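Acetyltransferase (PDB 4ZBG) binds acetyl-CoA and, as a GNAT-family N-acetyltransferase, probably transfers its acetyl group to an amine of an acceptor substrate. Local coordinates at residues A[23-28]-A[63-68]; A[81-86]-A[157-162]. All blocks are in the same frame, centred on the assembly; numbering follows the deposited sequence.

Interaction 1 (A[23-28]-A[63-68])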
ATOM      1  N   ARG A  23      12.363   3.566  -1.616  1.00  6.32           N
ATOM      2  CA  ARG A  23      12.138   4.285  -2.856  1.00  6.77           C
ATOM      3  C   ARG A  23      12.820   3.597  -4.035  1.00  6.69           C
ATOM      4  O   ARG A  23      12.273   3.533  -5.125  1.00  7.19           O
ATOM      5  CB  ARG A  23      12.573   5.744  -2.735  1.00  7.48           C
ATOM      6  CG  ARG A  23      12.316   6.542  -3.996  1.00  7.31           C
ATOM      7  CD  ARG A  23      12.168   7.999  -3.677  1.00  7.75           C
ATOM      8  NE  ARG A  23      12.018   8.798  -4.885  1.00  7.54           N
ATOM      9  CZ  ARG A  23      11.663  10.074  -4.890  1.00  7.17           C
ATOM     10  NH1 ARG A  23      11.357  10.694  -3.755  1.00  7.82           N
ATOM     11  NH2 ARG A  23      11.586  10.718  -6.043  1.00  8.60           N
ATOM     12  N   GLN A  24      13.993   3.027  -3.793  1.00  7.40           N
ATOM     13  CA  GLN A  24      14.689   2.272  -4.833  1.00  8.69           C
ATOM     14  C   GLN A  24      13.876   1.058  -5.295  1.00  7.99           C
ATOM     15  O   GLN A  24      13.756   0.793  -6.490  1.00  7.67           O
ATOM     16  CB  GLN A  24      16.053   1.824  -4.317  1.00 12.48           C
ATOM     17  CG  GLN A  24      16.871   1.008  -5.300  1.00 19.01           C
ATOM     18  CD  GLN A  24      18.108   0.390  -4.661  1.00 25.13           C
ATOM     19  OE1 GLN A  24      18.472   0.717  -3.528  1.00 28.07           O
ATOM     20  NE2 GLN A  24      18.752  -0.519  -5.384  1.00 27.87           N
ATOM     21  N   VAL A  25      13.314   0.323  -4.345  1.00  7.18           N
ATOM     22  CA  VAL A  25      12.492  -0.830  -4.685  1.00  7.67           C
ATOM     23  C   VAL A  25      11.233  -0.403  -5.448  1.00  6.50           C
ATOM     24  O   VAL A  25      10.862  -1.006  -6.460  1.00  6.82           O
ATOM     25  CB  VAL A  25      12.147  -1.634  -3.422  1.00  9.43           C
ATOM     26  CG1 VAL A  25      11.121  -2.697  -3.740  1.00 10.49           C
ATOM     27  CG2 VAL A  25      13.417  -2.260  -2.841  1.00 10.81           C
ATOM     28  N   THR A  26      10.582   0.642  -4.953  1.00  6.31           N
ATOM     29  CA  THR A  26       9.377   1.155  -5.575  1.00  5.97           C
ATOM     30  C   THR A  26       9.680   1.561  -7.016  1.00  5.96           C
ATOM     31  O   THR A  26       8.961   1.195  -7.951  1.00  6.59           O
ATOM     32  CB  THR A  26       8.848   2.375  -4.797  1.00  6.55           C
ATOM     33  OG1 THR A  26       8.543   1.981  -3.459  1.00  7.08           O
ATOM     34  CG2 THR A  26       7.606   2.942  -5.429  1.00  7.73           C
ATOM     35  N   GLU A  27      10.759   2.310  -7.207  1.00  6.05           N
ATOM     36  CA  GLU A  27      11.069   2.803  -8.537  1.00  7.46           C
ATOM     37  C   GLU A  27      11.473   1.678  -9.479  1.00  7.26           C
ATOM     38  O   GLU A  27      11.133   1.713 -10.660  1.00  8.38           O
ATOM     39  CB  GLU A  27      12.091   3.938  -8.472  1.00  8.41           C
ATOM     40  CG  GLU A  27      11.445   5.171  -7.843  1.00  9.33           C
ATOM     41  CD  GLU A  27      12.356   6.365  -7.675  1.00 10.92           C
ATOM     42  OE1 GLU A  27      13.587   6.242  -7.807  1.00 14.03           O
ATOM     43  OE2 GLU A  27      11.814   7.445  -7.388  1.00 10.69           O
ATOM     44  N   ALA A  28      12.142   0.652  -8.952  1.00  7.71           N
ATOM     45  CA  ALA A  28      12.484  -0.515  -9.767  1.00  8.17           C
ATOM     46  C   ALA A  28      11.224  -1.254 -10.197  1.00  7.73           C
ATOM     47  O   ALA A  28      11.098  -1.680 -11.346  1.00  8.67           O
ATOM     48  CB  ALA A  28      13.406  -1.450  -9.009  1.00  9.34           C
ATOM     49  N   GLY A  63      18.866  -8.431   5.148  1.00 14.23           N
ATOM     50  CA  GLY A  63      19.072  -7.002   5.284  1.00 15.50           C
ATOM     51  C   GLY A  63      18.661  -6.163   4.089  1.00 14.42           C
ATOM     52  O   GLY A  63      18.865  -4.952   4.092  1.00 16.82           O
ATOM     53  N   GLN A  64      18.076  -6.799   3.076  1.00 11.67           N
ATOM     54  CA  GLN A  64      17.632  -6.107   1.867  1.00 11.17           C
ATOM     55  C   GLN A  64      16.111  -5.996   1.845  1.00  9.79           C
ATOM     56  O   GLN A  64      15.411  -6.951   2.186  1.00 10.41           O
ATOM     57  CB  GLN A  64      18.100  -6.864   0.620  1.00 11.84           C
ATOM     58  CG  GLN A  64      17.668  -6.223  -0.698  1.00 11.88           C
ATOM     59  CD  GLN A  64      18.121  -7.004  -1.918  1.00 12.50           C
ATOM     60  OE1 GLN A  64      18.613  -6.433  -2.900  1.00 16.44           O
ATOM     61  NE2 GLN A  64      17.968  -8.309  -1.867  1.00 10.91           N
ATOM     62  N   VAL A  65      15.606  -4.832   1.453  1.00  9.02           N
ATOM     63  CA  VAL A  65      14.170  -4.661   1.249  1.00  8.76           C
ATOM     64  C   VAL A  65      13.781  -5.343  -0.055  1.00  7.79           C
ATOM     65  O   VAL A  65      14.273  -4.973  -1.120  1.00  9.00           O
ATOM     66  CB  VAL A  65      13.756  -3.178   1.235  1.00  9.86           C
ATOM     67  CG1 VAL A  65      12.278  -3.050   0.898  1.00  9.53           C
ATOM     68  CG2 VAL A  65      14.066  -2.512   2.573  1.00 11.22           C
ATOM     69  N   LEU A  66      12.903  -6.337   0.023  1.00  7.82           N
ATOM     70  CA  LEU A  66      12.415  -7.022  -1.171  1.00  8.00           C
ATOM     71  C   LEU A  66      11.098  -6.451  -1.674  1.00  7.43           C
ATOM     72  O   LEU A  66      10.747  -6.634  -2.832  1.00  7.65           O
ATOM     73  CB  LEU A  66      12.205  -8.503  -0.885  1.00  9.62           C
ATOM     74  CG  LEU A  66      13.408  -9.313  -0.423  1.00 10.31           C
ATOM     75  CD1 LEU A  66      12.986 -10.763  -0.318  1.00 11.81           C
ATOM     76  CD2 LEU A  66      14.584  -9.152  -1.379  1.00 11.54           C
ATOM     77  N   GLY A  67      10.353  -5.800  -0.790  1.00  6.50           N
ATOM     78  CA  GLY A  67       9.040  -5.305  -1.138  1.00  6.99           C
ATOM     79  C   GLY A  67       8.579  -4.301  -0.122  1.00  6.57           C
ATOM     80  O   GLY A  67       9.111  -4.247   0.991  1.00  7.21           O
ATOM     81  N   HIS A  68       7.586  -3.514  -0.511  1.00  5.76           N
ATOM     82  CA  HIS A  68       7.083  -2.432   0.310  1.00  6.01           C
ATOM     83  C   HIS A  68       5.596  -2.226   0.036  1.00  5.64           C
ATOM     84  O   HIS A  68       5.122  -2.445  -1.084  1.00  5.56           O
ATOM     85  CB  HIS A  68       7.837  -1.134   0.004  1.00  6.45           C
ATOM     86  CG  HIS A  68       7.234   0.057   0.666  1.00  5.97           C
ATOM     87  ND1 HIS A  68       6.446   0.968  -0.007  1.00  6.33           N
ATOM     88  CD2 HIS A  68       7.253   0.452   1.960  1.00  6.72           C
ATOM     89  CE1 HIS A  68       6.021   1.883   0.845  1.00  6.61           C
ATOM     90  NE2 HIS A  68       6.500   1.592   2.044  1.00  6.05           N
TER
HETATM   91  O   HOH W   1       5.986   0.953  -2.835  1.00  7.92           O

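Interaction 2 (A[81-86]-A[157-162])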
ATOM      1  N   LYS A  81     -13.528   8.951   7.716  1.00 11.71           N
ATOM      2  CA  LYS A  81     -14.472   7.930   8.145  1.00 11.96           C
ATOM      3  C   LYS A  81     -13.788   6.593   8.424  1.00 11.52           C
ATOM      4  O   LYS A  81     -14.437   5.555   8.446  1.00 11.55           O
ATOM      5  CB  LYS A  81     -15.559   7.755   7.082  1.00 12.27           C
ATOM      6  CG  LYS A  81     -16.254   9.058   6.696  1.00 12.43           C
ATOM      7  CD  LYS A  81     -17.428   8.836   5.740  1.00 13.29           C
ATOM      8  CE  LYS A  81     -18.613   8.157   6.414  1.00 13.42           C
ATOM      9  NZ  LYS A  81     -19.150   8.910   7.585  1.00 13.47           N
ATOM     10  N   GLY A  82     -12.476   6.617   8.626  1.00 11.11           N
ATOM     11  CA  GLY A  82     -11.755   5.401   8.958  1.00 11.37           C
ATOM     12  C   GLY A  82     -11.426   4.531   7.761  1.00 10.63           C
ATOM     13  O   GLY A  82     -11.144   3.343   7.914  1.00 10.96           O
ATOM     14  N   TRP A  83     -11.445   5.127   6.573  1.00  9.56           N
ATOM     15  CA  TRP A  83     -11.117   4.419   5.342  1.00  9.18           C
ATOM     16  C   TRP A  83      -9.740   4.815   4.826  1.00  8.17           C
ATOM     17  O   TRP A  83      -9.317   5.975   4.953  1.00  9.12           O
ATOM     18  CB  TRP A  83     -12.196   4.649   4.277  1.00 10.29           C
ATOM     19  CG  TRP A  83     -13.393   3.785   4.521  1.00 10.32           C
ATOM     20  CD1 TRP A  83     -14.355   3.952   5.482  1.00 11.09           C
ATOM     21  CD2 TRP A  83     -13.728   2.582   3.824  1.00 10.66           C
ATOM     22  NE1 TRP A  83     -15.266   2.922   5.417  1.00 11.74           N
ATOM     23  CE2 TRP A  83     -14.901   2.069   4.409  1.00 11.25           C
ATOM     24  CE3 TRP A  83     -13.138   1.878   2.766  1.00 11.67           C
ATOM     25  CZ2 TRP A  83     -15.505   0.894   3.965  1.00 11.70           C
ATOM     26  CZ3 TRP A  83     -13.736   0.713   2.326  1.00 11.95           C
ATOM     27  CH2 TRP A  83     -14.912   0.235   2.923  1.00 12.53           C
ATOM     28  N   TYR A  84      -9.049   3.837   4.242  1.00  8.39           N
ATOM     29  CA  TYR A  84      -7.679   4.001   3.789  1.00  7.18           C
ATOM     30  C   TYR A  84      -7.562   3.539   2.352  1.00  7.77           C
ATOM     31  O   TYR A  84      -8.392   2.774   1.864  1.00 10.56           O
ATOM     32  CB  TYR A  84      -6.726   3.228   4.720  1.00  8.54           C
ATOM     33  CG  TYR A  84      -6.772   3.797   6.121  1.00  9.18           C
ATOM     34  CD1 TYR A  84      -7.735   3.369   7.036  1.00 10.87           C
ATOM     35  CD2 TYR A  84      -5.902   4.813   6.513  1.00 10.34           C
ATOM     36  CE1 TYR A  84      -7.811   3.921   8.301  1.00 12.03           C
ATOM     37  CE2 TYR A  84      -5.974   5.370   7.773  1.00 12.38           C
ATOM     38  CZ  TYR A  84      -6.926   4.916   8.665  1.00 13.33           C
ATOM     39  OH  TYR A  84      -7.004   5.464   9.929  1.00 15.14           O
ATOM     40  N   GLY A  85      -6.536   4.023   1.673  1.00  6.70           N
ATOM     41  CA  GLY A  85      -6.205   3.550   0.346  1.00  7.43           C
ATOM     42  C   GLY A  85      -4.929   2.747   0.404  1.00  6.44           C
ATOM     43  O   GLY A  85      -3.980   3.111   1.106  1.00  7.01           O
ATOM     44  N   LEU A  86      -4.921   1.635  -0.318  1.00  5.73           N
ATOM     45  CA  LEU A  86      -3.750   0.781  -0.423  1.00  5.96           C
ATOM     46  C   LEU A  86      -2.980   1.181  -1.673  1.00  5.93           C
ATOM     47  O   LEU A  86      -3.528   1.149  -2.775  1.00  6.71           O
ATOM     48  CB  LEU A  86      -4.185  -0.686  -0.526  1.00  7.34           C
ATOM     49  CG  LEU A  86      -3.102  -1.771  -0.509  1.00  7.88           C
ATOM     50  CD1 LEU A  86      -3.771  -3.097  -0.202  1.00  8.84           C
ATOM     51  CD2 LEU A  86      -2.304  -1.869  -1.817  1.00  8.88           C
ATOM     52  N   PRO A 157     -19.450  -2.161   8.292  1.00 27.85           N
ATOM     53  CA  PRO A 157     -20.461  -1.800   7.292  1.00 27.91           C
ATOM     54  C   PRO A 157     -19.838  -1.469   5.939  1.00 27.65           C
ATOM     55  O   PRO A 157     -18.658  -1.107   5.868  1.00 26.38           O
ATOM     56  CB  PRO A 157     -21.112  -0.548   7.888  1.00 28.72           C
ATOM     57  CG  PRO A 157     -20.870  -0.655   9.351  1.00 29.09           C
ATOM     58  CD  PRO A 157     -19.527  -1.306   9.488  1.00 28.67           C
ATOM     59  N   ASP A 158     -20.626  -1.596   4.875  1.00 28.82           N
ATOM     60  CA  ASP A 158     -20.131  -1.327   3.531  1.00 29.28           C
ATOM     61  C   ASP A 158     -19.699   0.120   3.390  1.00 26.67           C
ATOM     62  O   ASP A 158     -20.108   0.983   4.165  1.00 25.52           O
ATOM     63  CB  ASP A 158     -21.176  -1.678   2.474  1.00 33.21           C
ATOM     64  CG  ASP A 158     -21.336  -3.173   2.294  1.00 36.39           C
ATOM     65  OD1 ASP A 158     -20.344  -3.834   1.915  1.00 37.22           O
ATOM     66  OD2 ASP A 158     -22.451  -3.685   2.527  1.00 37.99           O
ATOM     67  N   MET A 159     -18.864   0.373   2.391  1.00 25.73           N
ATOM     68  CA  MET A 159     -18.284   1.686   2.200  1.00 25.11           C
ATOM     69  C   MET A 159     -19.364   2.738   2.042  1.00 23.72           C
ATOM     70  O   MET A 159     -20.251   2.599   1.200  1.00 24.76           O
ATOM     71  CB  MET A 159     -17.387   1.697   0.975  1.00 26.96           C
ATOM     72  CG  MET A 159     -16.487   2.896   0.925  1.00 29.57           C
ATOM     73  SD  MET A 159     -15.450   2.878  -0.531  1.00 32.43           S
ATOM     74  CE  MET A 159     -14.682   4.472  -0.342  1.00 33.26           C
ATOM     75  N   PRO A 160     -19.298   3.792   2.864  1.00 21.25           N
ATOM     76  CA  PRO A 160     -20.271   4.877   2.750  1.00 19.47           C
ATOM     77  C   PRO A 160     -20.120   5.596   1.418  1.00 17.34           C
ATOM     78  O   PRO A 160     -19.040   5.610   0.830  1.00 17.13           O
ATOM     79  CB  PRO A 160     -19.893   5.803   3.905  1.00 21.00           C
ATOM     80  CG  PRO A 160     -18.465   5.517   4.160  1.00 21.79           C
ATOM     81  CD  PRO A 160     -18.293   4.061   3.905  1.00 21.32           C
ATOM     82  N   GLN A 161     -21.206   6.192   0.950  1.00 16.45           N
ATOM     83  CA  GLN A 161     -21.216   6.851  -0.344  1.00 16.32           C
ATOM     84  C   GLN A 161     -20.577   8.228  -0.259  1.00 14.00           C
ATOM     85  O   GLN A 161     -20.610   8.879   0.787  1.00 12.79           O
ATOM     86  CB  GLN A 161     -22.650   6.977  -0.857  1.00 19.37           C
ATOM     87  CG  GLN A 161     -23.291   5.657  -1.230  1.00 23.16           C
ATOM     88  CD  GLN A 161     -22.744   5.098  -2.528  1.00 26.68           C
ATOM     89  OE1 GLN A 161     -22.852   5.727  -3.582  1.00 28.75           O
ATOM     90  NE2 GLN A 161     -22.148   3.915  -2.458  1.00 26.90           N
ATOM     91  N   GLY A 162     -20.014   8.670  -1.379  1.00 13.49           N
ATOM     92  CA  GLY A 162     -19.338   9.949  -1.465  1.00 13.31           C
ATOM     93  C   GLY A 162     -18.093   9.839  -2.320  1.00 13.10           C
ATOM     94  O   GLY A 162     -17.537   8.753  -2.476  1.00 14.71           O
TER

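Interaction 1 (A[23-28]-A[63-68])
Val-25 of helix 19-30, the first helix of the GNAT fold, sets its two methyl groups against the first residues of strand 64-76, in the antiparallel part of the sheet. CG2 comes down on the backbone carbonyl of Val-65, 3.3 Å from its O, and also meets the side chain of that residue, with 4.0 Å between Val-25 CG2 and Val-65 CG1. The other branch, CG1, lies anti to the backbone N (chi1 171°), which turns it to the main chain farther along the strand: it is 4.2 Å from Gly-67 CA. Here Leu-66 and Gly-67 both face Ala-59 of the adjacent strand, a classic beta bulge.

One residue along each segment, the contact becomes polar. Thr-26 OG1 and His-68 ND1 are joined by a water lying in the imidazole plane at the ring edge, 2.8 Å from Thr-26 OG1, to which it donates, and 2.9 Å from His-68 ND1. Thr-26 OG1 also bonds Ile-22 O, and His-68 NE2 bonds Ser-56 OG, so both imidazole nitrogens have partners. Segments 23-28 and 63-68 thus meet through valine methyls and one water that satisfies buried polar groups, while one turn back on the helix Glu-21 OE2 bonds Val-65 N directly.

Interaction 2 (A[81-86]-A[157-162])
Met-159 lies across one face of the Trp-83 indole, with its CG 3.6 Å from the centroid of the six-membered ring and only 7° off the ring normal, a CH-pi contact. CG is anti to the backbone N (chi1 -165°), and the chain runs on extended over the ring. SD therefore stays above the same six-membered ring, 4.3 Å from its centroid, in a Met-aromatic contact, while Met-159 CB sits 3.5 Å from Trp-83 CH2. Even the backbone closes in, Met-159 CA being 3.4 Å from Trp-83 CZ2.

Trp-83 stands near the beginning of strand 83-91, a central strand of the GNAT sheet, and the loop between strands 151-154 and 164-165 passes over its indole. Val-74, Val-121 and Ala-154 of the surrounding strands also touch the tryptophan, and Met-159 reaches Ile-76 and Cys-152.

Pro-160 continues the contact toward the solvent. Its CD approaches the pyrrole part of the indole, 3.6 Å from Trp-83 NE1, at an oblique angle. On the exposed margin the bent aliphatic chain of Lys-81 runs antiparallel alongside the proline ring, with Lys-81 CE a close 3.5 Å from Pro-160 CG.

In the fold
The two contacts lie on opposite sides of the chain's centre, with their own centres 28 Å apart and their nearest atoms about 7 Å apart, so they do not touch. Along the chain, both segments of interaction 1 come before either segment of interaction 2. What unites them is the mixed sheet, in which strands 64-76 and 83-91 are antiparallel neighbours. Interaction 1 seats helix 19-30 on the beginning of the former in a buried contact; interaction 2 brings the 157-162 loop onto the beginning of the latter at the surface. Leu-86 of strand 83-91 touches acetyl-CoA, and the side chain of Val-25, on helix 19-30, is about 7 Å from it, whereas that of Trp-83 is about 13 Å away.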